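Local coordinates for YfkN protein (PDB 3GVE), which belongs to the calcineurin-like phosphoesterase family and holds a manganese and a magnesium ion at adjoining sites that share one aspartate ligand, at residues A[113-118]-A[184-189]; A[91-96]-A[127-132]; A[190-195]-A[229-234]; A[133-136]-A[140-143]; A[144-149]-A[197-202]. All coordinates share one frame; numbering follows the deposited sequence. Where two conformers were deposited one is given.

In the fold
Contact 4 (133-136 with 140-143) joins much of the group: its strand 134-135 pairs with strand 188-189 of contact 1, centres about 10 Å apart, and Q190 of contact 3 continues this pairing onto N133. Contacts 3 and 5 share helix 192-205, where E198 takes a salt bridge from K135 of contact 4. Contact 2 is tied to contact 5 by the backbone N of N131 on T144 O, 2.9 Å, and its centre is about 17 Å from that of contact 4. From the metals, the E229 side chain of contact 3 is about 7 Å from magnesium, that of V134 in contact 4 about 12 Å from magnesium, and that of M96 in contact 2 about 13 Å from manganese.

Contact 1: A[113-118]-A[184-189]; sequences YGLDFL and EGQVQV
The amide of Q186 is the one flat group that takes part, and the methyl CD1 of L115 lies over one of its faces, 3.7 Å from Q186 OE1. Q186 CD is 4.0 Å from the same L115 CD1, so the methyl sits above the carbonyl half of the amide. The L115 and Q186 chains run antiparallel, each passing alongside the other. Q186 runs extended beyond CG (chi2 -160°), and its aliphatic start also takes part, with Q186 CB 3.8 Å from L115 CD1. That single methyl also reaches V187, whose CG1 stands 4.2 Å from L115 CD1. No hydrogen bond crosses between 113-118 and 184-189: a leucine tip simply rests on a glutamine amide and a valine methyl. L115 and V187 are buried while Q186 is exposed, so Q186 lies over the outer side of an apolar pair. L115 belongs to the first turn of helix 115-123, directly after the N-cap residue G114, whose backbone angles would press a CB against the carbonyl O of Y113. The second methyl of L115, CD2, packs against the hydroxyl of Y143. Together these contacts set the start of a helix against the loop that leads from helix 180-183 into strand 188-189. Behind L115, helix 115-123 turns F117 onto V76 and I83 of helix 70-85. V187 is backed by V134 of strand 134-135 and by M176 of helix 175-178, while Q188 pairs with K135 through its backbone, so the patch lies between helix 115-123 and a two-stranded antiparallel ribbon.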
# COMPACT_ATOMS: atom_id res chain seq x y z
N TYR A 113 8.51 11.23 -9.96
CA TYR A 113 8.86 12.61 -9.62
C TYR A 113 9.56 13.33 -10.78
O TYR A 113 10.10 14.42 -10.60
CB TYR A 113 9.73 12.63 -8.36
CG TYR A 113 9.01 12.13 -7.12
CD1 TYR A 113 7.68 12.42 -6.92
CD2 TYR A 113 9.66 11.39 -6.17
CE1 TYR A 113 7.02 11.97 -5.81
CE2 TYR A 113 8.99 10.94 -5.04
CZ TYR A 113 7.68 11.25 -4.87
OH TYR A 113 7.03 10.80 -3.75
N GLY A 114 9.51 12.73 -11.96
CA GLY A 114 10.06 13.35 -13.15
C GLY A 114 11.47 12.92 -13.49
O GLY A 114 12.18 12.41 -12.66
N LEU A 115 11.87 13.14 -14.73
CA LEU A 115 13.16 12.71 -15.23
C LEU A 115 14.34 13.46 -14.59
O LEU A 115 15.37 12.88 -14.36
CB LEU A 115 13.22 12.85 -16.75
CG LEU A 115 12.33 11.85 -17.54
CD1 LEU A 115 12.18 12.28 -19.00
CD2 LEU A 115 12.90 10.43 -17.48
N ASP A 116 14.18 14.74 -14.32
CA ASP A 116 15.29 15.51 -13.77
C ASP A 116 15.64 15.06 -12.36
O ASP A 116 16.80 14.88 -12.04
CB ASP A 116 15.02 17.02 -13.80
CG ASP A 116 14.99 17.60 -15.20
OD1 ASP A 116 15.49 16.98 -16.14
OD2 ASP A 116 14.45 18.71 -15.32
N PHE A 117 14.62 14.86 -11.52
CA PHE A 117 14.85 14.41 -10.16
C PHE A 117 15.49 13.03 -10.16
O PHE A 117 16.38 12.77 -9.38
CB PHE A 117 13.55 14.41 -9.37
CG PHE A 117 13.73 14.04 -7.92
CD1 PHE A 117 14.26 14.95 -7.02
CD2 PHE A 117 13.38 12.79 -7.47
CE1 PHE A 117 14.42 14.62 -5.69
CE2 PHE A 117 13.53 12.47 -6.14
CZ PHE A 117 14.05 13.39 -5.25
N LEU A 118 15.08 12.17 -11.07
CA LEU A 118 15.68 10.85 -11.16
C LEU A 118 17.16 10.93 -11.56
O LEU A 118 17.98 10.25 -11.00
CB LEU A 118 14.90 9.96 -12.14
CG LEU A 118 15.41 8.52 -12.30
CD1 LEU A 118 15.54 7.85 -10.94
CD2 LEU A 118 14.48 7.72 -13.22
N GLU A 184 5.67 11.14 -21.68
CA GLU A 184 5.22 11.26 -23.06
C GLU A 184 6.02 12.30 -23.83
O GLU A 184 6.20 13.41 -23.36
CB GLU A 184 3.72 11.60 -23.10
CG GLU A 184 3.10 11.59 -24.49
CD GLU A 184 1.60 11.79 -24.44
OE1 GLU A 184 1.14 12.61 -23.64
OE2 GLU A 184 0.91 11.11 -25.20
N GLY A 185 6.54 11.92 -24.98
CA GLY A 185 7.33 12.83 -25.78
C GLY A 185 8.79 12.98 -25.36
O GLY A 185 9.56 13.66 -26.02
N GLN A 186 9.16 12.33 -24.26
CA GLN A 186 10.51 12.47 -23.70
C GLN A 186 11.36 11.20 -23.71
O GLN A 186 12.56 11.28 -23.81
CB GLN A 186 10.42 13.01 -22.28
CG GLN A 186 9.70 14.34 -22.20
CD GLN A 186 10.02 15.09 -20.94
OE1 GLN A 186 11.16 15.43 -20.68
NE2 GLN A 186 9.01 15.35 -20.15
N VAL A 187 10.72 10.04 -23.60
CA VAL A 187 11.40 8.75 -23.71
C VAL A 187 10.45 7.80 -24.37
O VAL A 187 9.27 8.11 -24.49
CB VAL A 187 11.80 8.23 -22.32
CG1 VAL A 187 12.80 9.11 -21.64
CG2 VAL A 187 10.55 8.01 -21.38
N GLN A 188 11.00 6.67 -24.73
CA GLN A 188 10.21 5.49 -25.16
C GLN A 188 10.80 4.26 -24.48
O GLN A 188 11.92 4.32 -23.91
CB GLN A 188 10.31 5.25 -26.66
CG GLN A 188 11.65 4.77 -27.08
CD GLN A 188 11.91 4.78 -28.57
OE1 GLN A 188 12.55 5.69 -29.08
NE2 GLN A 188 11.46 3.74 -29.27
N VAL A 189 10.07 3.16 -24.44
CA VAL A 189 10.57 1.98 -23.75
C VAL A 189 10.49 0.72 -24.59
O VAL A 189 9.42 0.31 -25.01
CB VAL A 189 9.82 1.74 -22.40
CG1 VAL A 189 10.46 0.58 -21.65
CG2 VAL A 189 9.80 2.99 -21.55

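Contact 2: A[91-96]-A[127-132]; sequences PIISVM and FPIVNA
In the alpha/beta core of this calcineurin-like fold, I93 and M96 of helix 91-98 pack on F127 and I129, which lead into and begin the short strand 129-130. M96, a selenomethionine here, meets the F127 ring through its CB, 3.6 Å from F127 CZ. F127 CE2 is equally near that CB and is 4.0 Å from M96 C, so the far end of the ring is pressed against the base of the side chain and the helix backbone. The approach is oblique to the ring. With chi1 at 51°, F127 folds CG back over its own main chain, which carries the ring toward 91-96. Beyond CB, M96 bends at chi2 and chi3 and takes its selenium away from the ring. One turn earlier, I93 CD1 comes to 4.4 Å from I129 CD1, a looser meeting of two methyl ends. I129 gets there with CD1 stretched out, chi2 173°. The interface has no polar bond across it, and three of its four touching residues are buried. On their other sides M96 packs on Y101, whereas the backbones of P128 and V130 bond to G104. That backbone pairing makes 104-105 and 129-130 parallel neighbours, and with helix 115-123 between them in the chain they form a beta-alpha-beta crossover. Helix 91-98 precedes this unit and packs on its second strand through I129 and on F127 just before it. The loop after the first strand carries N108, a magnesium ligand. Metal-binding loops that follow beta strands are characteristic of calcineurin-like phosphoesterases.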
# COMPACT_ATOMS: atom_id res chain seq x y z
N PRO A 91 18.85 11.21 0.30
CA PRO A 91 19.05 10.49 1.57
C PRO A 91 18.89 8.97 1.45
O PRO A 91 19.59 8.25 2.13
CB PRO A 91 17.98 11.09 2.48
CG PRO A 91 17.84 12.46 1.98
CD PRO A 91 17.94 12.35 0.48
N ILE A 92 18.00 8.49 0.59
CA ILE A 92 17.88 7.05 0.39
C ILE A 92 19.17 6.48 -0.25
O ILE A 92 19.68 5.45 0.15
CB ILE A 92 16.64 6.70 -0.44
CG1 ILE A 92 15.39 6.96 0.41
CG2 ILE A 92 16.70 5.26 -0.92
CD1 ILE A 92 14.09 6.83 -0.35
N ILE A 93 19.67 7.19 -1.25
CA ILE A 93 20.94 6.83 -1.87
C ILE A 93 22.11 6.86 -0.87
O ILE A 93 22.97 6.02 -0.92
CB ILE A 93 21.22 7.70 -3.13
CG1 ILE A 93 20.12 7.49 -4.19
CG2 ILE A 93 22.62 7.41 -3.71
CD1 ILE A 93 19.99 6.02 -4.70
N SER A 94 22.11 7.82 0.05
CA SER A 94 23.14 7.80 1.14
C SER A 94 23.12 6.52 1.92
O SER A 94 24.19 6.02 2.29
CB SER A 94 22.97 8.96 2.09
OG SER A 94 23.00 10.20 1.40
N VAL A 95 21.93 5.99 2.19
CA VAL A 95 21.85 4.69 2.89
C VAL A 95 22.46 3.55 2.06
O VAL A 95 23.22 2.72 2.52
CB VAL A 95 20.39 4.33 3.28
CG1 VAL A 95 20.29 2.97 3.85
CG2 VAL A 95 19.87 5.37 4.32
N MSE A 96 22.11 3.54 0.77
CA MSE A 96 22.61 2.52 -0.16
C MSE A 96 24.15 2.57 -0.31
O MSE A 96 24.81 1.57 -0.40
CB MSE A 96 21.95 2.65 -1.55
CG MSE A 96 20.42 2.77 -1.55
SE MSE A 96 19.44 1.46 -0.48
CE MSE A 96 19.24 0.04 -1.83
N PHE A 127 27.54 3.66 -6.70
CA PHE A 127 27.45 2.45 -7.51
C PHE A 127 26.65 2.75 -8.78
O PHE A 127 25.88 3.68 -8.81
CB PHE A 127 26.76 1.34 -6.71
CG PHE A 127 25.46 1.76 -6.09
CD1 PHE A 127 24.28 1.56 -6.76
CD2 PHE A 127 25.42 2.40 -4.87
CE1 PHE A 127 23.08 1.96 -6.21
CE2 PHE A 127 24.23 2.82 -4.31
CZ PHE A 127 23.05 2.59 -4.96
N PRO A 128 26.83 1.93 -9.79
CA PRO A 128 26.09 2.11 -11.05
C PRO A 128 24.61 1.76 -10.90
O PRO A 128 24.27 0.77 -10.28
CB PRO A 128 26.75 1.11 -11.99
CG PRO A 128 27.38 0.08 -11.09
CD PRO A 128 27.83 0.86 -9.89
N ILE A 129 23.76 2.59 -11.48
CA ILE A 129 22.33 2.33 -11.60
C ILE A 129 22.07 2.17 -13.09
O ILE A 129 22.27 3.07 -13.87
CB ILE A 129 21.52 3.47 -10.95
CG1 ILE A 129 21.78 3.44 -9.44
CG2 ILE A 129 20.05 3.30 -11.23
CD1 ILE A 129 21.18 4.63 -8.67
N VAL A 130 21.66 0.97 -13.48
CA VAL A 130 21.61 0.62 -14.89
C VAL A 130 20.18 0.43 -15.37
O VAL A 130 19.31 0.03 -14.61
CB VAL A 130 22.45 -0.67 -15.18
CG1 VAL A 130 23.95 -0.38 -14.97
CG2 VAL A 130 22.00 -1.85 -14.30
N ASN A 131 19.96 0.71 -16.64
CA ASN A 131 18.72 0.40 -17.32
C ASN A 131 18.96 0.36 -18.82
O ASN A 131 19.54 1.30 -19.35
CB ASN A 131 17.63 1.41 -16.99
CG ASN A 131 16.43 1.24 -17.90
OD1 ASN A 131 16.40 1.79 -18.98
ND2 ASN A 131 15.48 0.42 -17.49
N ALA A 132 18.54 -0.71 -19.46
CA ALA A 132 18.85 -0.92 -20.86
C ALA A 132 17.71 -0.59 -21.80
O ALA A 132 17.95 -0.38 -22.97
CB ALA A 132 19.30 -2.38 -21.08

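Contact 3: A[190-195]-A[229-234]; sequences QDIVES and ENAVFD
V193, I192 and A231 carry most of this buried contact, in which the first turns of two helices meet. V193 turns its CG2 to D234, 3.6 Å from D234 CB and 3.7 Å from the D234 carbonyl carbon, and the two side chains cross at about a right angle. D234 therefore offers its aliphatic root to the valine, while its carboxylate is engaged by other groups: OD1 accepts from the backbone N of Q224 and also lies in plane at the edge of the F233 ring. I192 reaches out with CD1, its chain extended at chi2 (168°), to A231 CB at 4.1 Å. The same methyl lies 4.5 Å from E229 O. The CA atoms of I192 and A231 are 7.0 Å apart and those of V193 and D234 6.8 Å, a spacing with which the small A231 is consistent. No hydrogen bond joins the two segments. D191, the N-cap of helix 192-205, takes the backbone N of E194 on OD2 at 2.9 Å, met on the anti side and 29° out of the carboxylate plane. Its OD1 accepts from G227 N, tying this N-cap to the chain leading into 229-234. A231 is the N-cap of helix 232-238, and its N bonds to T217 OG1. Just before it, E229 OE2 bonds to NE2 of H249, a magnesium ligand, which gives E229 a second-shell place beside the metal. Helix 192-205 thus leans on helix 232-238, where I192 also touches L235 and V193 touches K238. Behind them, I192 covers F170 of strand 160-170, and V232 and F233 rest on I272 of strand 271-272.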
# COMPACT_ATOMS: atom_id res chain seq x y z
N GLN A 190 11.65 0.13 -24.80
CA GLN A 190 11.80 -1.08 -25.56
C GLN A 190 11.33 -2.29 -24.75
O GLN A 190 11.49 -2.34 -23.53
CB GLN A 190 13.26 -1.22 -25.96
CG GLN A 190 13.62 -2.43 -26.81
CD GLN A 190 15.10 -2.51 -27.09
OE1 GLN A 190 15.92 -2.01 -26.34
NE2 GLN A 190 15.45 -3.19 -28.18
N ASP A 191 10.73 -3.24 -25.45
CA ASP A 191 10.35 -4.52 -24.86
C ASP A 191 11.52 -5.09 -24.06
O ASP A 191 12.65 -5.04 -24.48
CB ASP A 191 9.96 -5.51 -25.96
CG ASP A 191 9.82 -6.93 -25.45
OD1 ASP A 191 8.85 -7.17 -24.74
OD2 ASP A 191 10.67 -7.77 -25.75
N ILE A 192 11.19 -5.65 -22.90
CA ILE A 192 12.20 -6.21 -22.01
C ILE A 192 13.10 -7.27 -22.67
O ILE A 192 14.31 -7.11 -22.66
CB ILE A 192 11.57 -6.71 -20.70
CG1 ILE A 192 11.07 -5.51 -19.90
CG2 ILE A 192 12.58 -7.52 -19.87
CD1 ILE A 192 10.18 -5.88 -18.73
N VAL A 193 12.51 -8.33 -23.24
CA VAL A 193 13.30 -9.38 -23.90
C VAL A 193 14.14 -8.84 -25.06
O VAL A 193 15.31 -9.19 -25.23
CB VAL A 193 12.38 -10.55 -24.32
CG1 VAL A 193 13.03 -11.51 -25.29
CG2 VAL A 193 11.79 -11.27 -23.10
N GLU A 194 13.53 -7.98 -25.87
CA GLU A 194 14.23 -7.40 -27.02
C GLU A 194 15.39 -6.52 -26.58
O GLU A 194 16.47 -6.64 -27.11
CB GLU A 194 13.29 -6.59 -27.91
CG GLU A 194 12.31 -7.41 -28.71
CD GLU A 194 11.27 -6.57 -29.42
OE1 GLU A 194 11.50 -5.36 -29.61
OE2 GLU A 194 10.22 -7.12 -29.78
N SER A 195 15.25 -5.81 -25.51
CA SER A 195 16.37 -5.02 -24.93
C SER A 195 17.46 -5.95 -24.49
O SER A 195 18.69 -5.66 -24.67
CB SER A 195 15.85 -4.04 -23.87
OG SER A 195 16.88 -3.66 -23.01
N GLU A 229 4.26 -6.81 -19.13
CA GLU A 229 4.60 -6.15 -17.88
C GLU A 229 5.50 -7.01 -16.98
O GLU A 229 6.42 -6.50 -16.36
CB GLU A 229 3.30 -5.80 -17.14
CG GLU A 229 3.50 -5.05 -15.82
CD GLU A 229 2.20 -4.59 -15.18
OE1 GLU A 229 1.17 -4.56 -15.87
OE2 GLU A 229 2.21 -4.25 -13.99
N ASN A 230 5.18 -8.30 -16.92
CA ASN A 230 5.83 -9.26 -16.02
C ASN A 230 6.51 -10.35 -16.85
O ASN A 230 5.93 -11.36 -17.15
CB ASN A 230 4.80 -9.82 -15.03
CG ASN A 230 4.37 -8.76 -14.02
OD1 ASN A 230 5.19 -8.22 -13.30
ND2 ASN A 230 3.08 -8.47 -13.98
N ALA A 231 7.76 -10.09 -17.19
CA ALA A 231 8.45 -10.79 -18.26
C ALA A 231 9.57 -11.74 -17.86
O ALA A 231 10.30 -12.17 -18.72
CB ALA A 231 8.99 -9.75 -19.28
N VAL A 232 9.72 -12.04 -16.57
CA VAL A 232 10.83 -12.88 -16.13
C VAL A 232 10.88 -14.27 -16.81
O VAL A 232 11.94 -14.75 -17.17
CB VAL A 232 10.87 -13.03 -14.60
CG1 VAL A 232 11.87 -14.14 -14.21
CG2 VAL A 232 11.28 -11.69 -13.96
N PHE A 233 9.73 -14.91 -16.97
CA PHE A 233 9.71 -16.22 -17.62
C PHE A 233 10.30 -16.12 -19.03
O PHE A 233 11.05 -16.96 -19.46
CB PHE A 233 8.29 -16.77 -17.68
CG PHE A 233 8.19 -18.14 -18.29
CD1 PHE A 233 8.31 -19.28 -17.52
CD2 PHE A 233 7.96 -18.27 -19.65
CE1 PHE A 233 8.20 -20.56 -18.11
CE2 PHE A 233 7.85 -19.54 -20.23
CZ PHE A 233 7.97 -20.67 -19.46
N ASP A 234 9.94 -15.06 -19.74
CA ASP A 234 10.44 -14.83 -21.09
C ASP A 234 11.92 -14.45 -21.14
O ASP A 234 12.64 -14.90 -22.01
CB ASP A 234 9.55 -13.80 -21.80
CG ASP A 234 8.09 -14.23 -21.80
OD1 ASP A 234 7.79 -15.35 -22.22
OD2 ASP A 234 7.27 -13.46 -21.33

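Contact 4: A[133-136]-A[140-143]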
# COMPACT_ATOMS: atom_id res chain seq x y z
N ASN A 133 16.48 -0.57 -21.30
CA ASN A 133 15.32 -0.47 -22.21
C ASN A 133 14.64 0.89 -22.36
O ASN A 133 13.93 1.10 -23.32
CB ASN A 133 14.31 -1.63 -21.98
CG ASN A 133 13.57 -1.58 -20.63
OD1 ASN A 133 14.10 -1.16 -19.62
ND2 ASN A 133 12.32 -2.04 -20.64
N VAL A 134 14.88 1.82 -21.44
CA VAL A 134 14.37 3.17 -21.62
C VAL A 134 15.29 3.95 -22.56
O VAL A 134 16.48 4.01 -22.33
CB VAL A 134 14.21 3.93 -20.28
CG1 VAL A 134 13.59 5.32 -20.53
CG2 VAL A 134 13.35 3.12 -19.32
N LYS A 135 14.71 4.51 -23.61
CA LYS A 135 15.48 5.21 -24.63
C LYS A 135 14.98 6.64 -24.87
O LYS A 135 13.86 6.98 -24.53
CB LYS A 135 15.48 4.39 -25.92
CG LYS A 135 16.27 3.08 -25.75
CD LYS A 135 16.27 2.23 -27.02
CE LYS A 135 16.99 0.92 -26.83
NZ LYS A 135 17.04 0.17 -28.09
N THR A 136 15.84 7.48 -25.44
CA THR A 136 15.42 8.80 -25.88
C THR A 136 14.49 8.59 -27.08
O THR A 136 14.42 7.50 -27.62
CB THR A 136 16.61 9.68 -26.30
OG1 THR A 136 17.22 9.12 -27.45
CG2 THR A 136 17.66 9.80 -25.17
N GLU A 140 18.47 6.48 -28.37
CA GLU A 140 19.68 6.30 -27.57
C GLU A 140 19.32 5.79 -26.17
O GLU A 140 18.27 6.09 -25.67
CB GLU A 140 20.40 7.64 -27.46
CG GLU A 140 20.84 8.22 -28.80
CD GLU A 140 22.02 7.50 -29.42
OE1 GLU A 140 22.86 6.93 -28.74
OE2 GLU A 140 22.11 7.53 -30.64
N ASN A 141 20.21 5.03 -25.54
CA ASN A 141 19.94 4.65 -24.17
C ASN A 141 19.83 5.90 -23.31
O ASN A 141 20.69 6.76 -23.36
CB ASN A 141 21.04 3.75 -23.63
CG ASN A 141 20.96 2.36 -24.18
OD1 ASN A 141 21.75 1.97 -25.02
ND2 ASN A 141 20.01 1.59 -23.69
N ARG A 142 18.75 5.98 -22.54
CA ARG A 142 18.51 7.12 -21.68
C ARG A 142 19.32 7.05 -20.38
O ARG A 142 19.53 8.04 -19.73
CB ARG A 142 17.00 7.21 -21.37
CG ARG A 142 16.59 8.40 -20.49
CD ARG A 142 17.09 9.73 -21.06
NE ARG A 142 16.63 10.87 -20.29
CZ ARG A 142 17.11 11.22 -19.11
NH1 ARG A 142 18.07 10.50 -18.56
NH2 ARG A 142 16.65 12.28 -18.49
N TYR A 143 19.75 5.84 -20.02
CA TYR A 143 20.53 5.57 -18.81
C TYR A 143 21.70 4.68 -19.18
O TYR A 143 21.72 4.07 -20.22
CB TYR A 143 19.64 4.86 -17.75
CG TYR A 143 18.43 5.69 -17.43
CD1 TYR A 143 18.53 6.79 -16.59
CD2 TYR A 143 17.21 5.44 -18.04
CE1 TYR A 143 17.44 7.59 -16.36
CE2 TYR A 143 16.13 6.22 -17.81
CZ TYR A 143 16.24 7.30 -16.98
OH TYR A 143 15.17 8.12 -16.78
O HOH W 1 18.78 3.03 -21.35
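T136 holds OG1 between its backbone N and carbonyl carbon (chi1 66°), which turns the hydroxyl to E140 N, a donor at 3.1 Å from OG1. With this rotation, T136 CG2 faces R142 CD at 4.1 Å. V134 sets CG1 anti to its own N (chi1 -176°), placing that methyl 3.8 Å from Y143 CE2, at the edge of the ring and near its plane. Between these side chains the backbones bridge. R142 N donates to V134 O at 3.0 Å, and T136 N donates to E140 O at 2.8 Å, in the carbonyl plane. K135 and N141 form the non-hydrogen-bonded pair between them, and E140 O also receives a CA-H...O contact from K135. A water accepts from N141 ND2 (3.0 Å) and Y143 N. V134 O, besides accepting from R142 N, is within 2.7 Å of this water, which can donate to it. The R142 chain bends at chi2, and its CG lies over one face of the Y143 ring, offset toward the rim. K135 NZ and R142 NH2 are paired with E198 of helix 192-205 and D119 of helix 115-123, and T136 OG1, which accepts from E140 N, the first residue of 140-143, also bonds to S138 OG. The result is a tight reversal closed by one antiparallel bridge, in which backbone polar groups of a partly buried bend are satisfied by its own chain and a water.

Contact 5: A[144-149]-A[197-202]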
# COMPACT_ATOMS: atom_id res chain seq x y z
N THR A 144 22.67 4.59 -18.28
CA THR A 144 23.74 3.61 -18.41
C THR A 144 23.12 2.23 -18.66
O THR A 144 22.41 1.72 -17.80
CB THR A 144 24.53 3.54 -17.08
OG1 THR A 144 24.88 4.87 -16.66
CG2 THR A 144 25.78 2.71 -17.22
N PRO A 145 23.37 1.62 -19.82
CA PRO A 145 22.64 0.38 -20.12
C PRO A 145 23.11 -0.84 -19.35
O PRO A 145 22.25 -1.73 -19.05
CB PRO A 145 22.80 0.21 -21.63
CG PRO A 145 24.13 0.83 -21.90
CD PRO A 145 24.18 2.08 -20.96
N TYR A 146 24.37 -0.88 -19.00
CA TYR A 146 24.94 -1.99 -18.27
C TYR A 146 26.30 -1.50 -17.79
O TYR A 146 26.75 -0.47 -18.26
CB TYR A 146 25.08 -3.23 -19.17
CG TYR A 146 26.13 -3.08 -20.25
CD1 TYR A 146 27.46 -3.31 -19.99
CD2 TYR A 146 25.77 -2.69 -21.54
CE1 TYR A 146 28.43 -3.17 -20.98
CE2 TYR A 146 26.74 -2.54 -22.53
CZ TYR A 146 28.06 -2.79 -22.24
OH TYR A 146 29.03 -2.64 -23.21
N VAL A 147 26.86 -2.28 -16.87
CA VAL A 147 28.27 -2.01 -16.41
C VAL A 147 28.89 -3.36 -16.25
O VAL A 147 28.21 -4.36 -15.95
CB VAL A 147 28.29 -1.17 -15.13
CG1 VAL A 147 27.70 0.20 -15.34
CG2 VAL A 147 27.71 -1.91 -14.00
N ILE A 148 30.15 -3.39 -16.42
CA ILE A 148 31.00 -4.55 -16.17
C ILE A 148 32.15 -4.17 -15.24
O ILE A 148 32.86 -3.23 -15.51
CB ILE A 148 31.55 -5.14 -17.49
CG1 ILE A 148 30.41 -5.57 -18.40
CG2 ILE A 148 32.45 -6.33 -17.22
CD1 ILE A 148 30.85 -5.81 -19.83
N ASN A 149 32.29 -4.91 -14.15
CA ASN A 149 33.34 -4.68 -13.16
C ASN A 149 34.18 -5.94 -13.06
O ASN A 149 33.66 -7.02 -12.90
CB ASN A 149 32.76 -4.41 -11.77
CG ASN A 149 31.87 -3.22 -11.74
OD1 ASN A 149 32.13 -2.23 -12.38
ND2 ASN A 149 30.78 -3.31 -10.99
N ASN A 197 18.12 -9.01 -25.62
CA ASN A 197 18.74 -9.62 -26.77
C ASN A 197 19.65 -8.65 -27.54
O ASN A 197 20.61 -9.07 -28.13
CB ASN A 197 17.68 -10.27 -27.66
CG ASN A 197 17.23 -11.61 -27.12
OD1 ASN A 197 17.94 -12.26 -26.41
ND2 ASN A 197 16.04 -12.00 -27.49
N GLU A 198 19.35 -7.37 -27.49
CA GLU A 198 20.16 -6.35 -28.14
C GLU A 198 21.43 -6.08 -27.34
O GLU A 198 22.49 -5.86 -27.89
CB GLU A 198 19.31 -5.09 -28.25
CG GLU A 198 19.95 -3.83 -28.83
CD GLU A 198 18.97 -2.66 -28.79
OE1 GLU A 198 17.97 -2.70 -29.51
OE2 GLU A 198 19.17 -1.74 -28.02
N THR A 199 21.30 -6.12 -26.02
CA THR A 199 22.37 -5.66 -25.13
C THR A 199 23.38 -6.73 -24.70
O THR A 199 24.55 -6.47 -24.62
CB THR A 199 21.78 -4.90 -23.91
OG1 THR A 199 20.91 -3.86 -24.36
CG2 THR A 199 22.89 -4.28 -23.07
N ILE A 200 22.90 -7.93 -24.40
CA ILE A 200 23.75 -9.02 -23.94
C ILE A 200 24.98 -9.27 -24.85
O ILE A 200 26.03 -9.47 -24.36
CB ILE A 200 22.94 -10.30 -23.74
CG1 ILE A 200 22.07 -10.20 -22.46
CG2 ILE A 200 23.87 -11.54 -23.63
CD1 ILE A 200 20.92 -11.16 -22.44
N PRO A 201 24.81 -9.28 -26.17
CA PRO A 201 25.96 -9.53 -27.06
C PRO A 201 27.09 -8.51 -26.86
O PRO A 201 28.25 -8.83 -26.95
CB PRO A 201 25.34 -9.41 -28.45
CG PRO A 201 23.96 -9.87 -28.26
CD PRO A 201 23.54 -9.31 -26.92
N LYS A 202 26.71 -7.28 -26.59
CA LYS A 202 27.68 -6.26 -26.38
C LYS A 202 28.41 -6.52 -25.08
O LYS A 202 29.59 -6.31 -25.00
CB LYS A 202 26.99 -4.92 -26.31
CG LYS A 202 26.20 -4.66 -27.51
CD LYS A 202 26.07 -3.21 -27.65
CE LYS A 202 24.73 -2.74 -27.31
NZ LYS A 202 24.14 -2.27 -28.56
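Y146 and T199 run across each other at a slant, and their closest atoms are Y146 CD2 and T199 CG2, 3.6 Å apart. The methyl approaches the ring obliquely. A chi1 of 68° in Y146 swings the ring out from the strand to the helix. T199 divides its branches: CG2 lies anti to the backbone N and serves the tyrosine, whereas OG1 bonds to S195 O one turn back on the helix. The far end of the tyrosine runs on to K202, with Y146 OH 4.1 Å from K202 O and 4.4 Å from K202 CB, the latter at a slant to the ring. These are van der Waals contacts, without a hydrogen bond between 144-149 and 197-202. The helix is kinked where P201, which has no N-H, and K202 lack the bond to the preceding turn; K202 N makes a weak one to T199 O. T199 also packs on I168 of strand 160-170, the antiparallel partner of strand 146-154. Helix 192-205 thus lies over one face of the mixed sheet and completes a beta-alpha-beta crossover between parallel strands 160-170 and 210-215, with a long insertion before the helix.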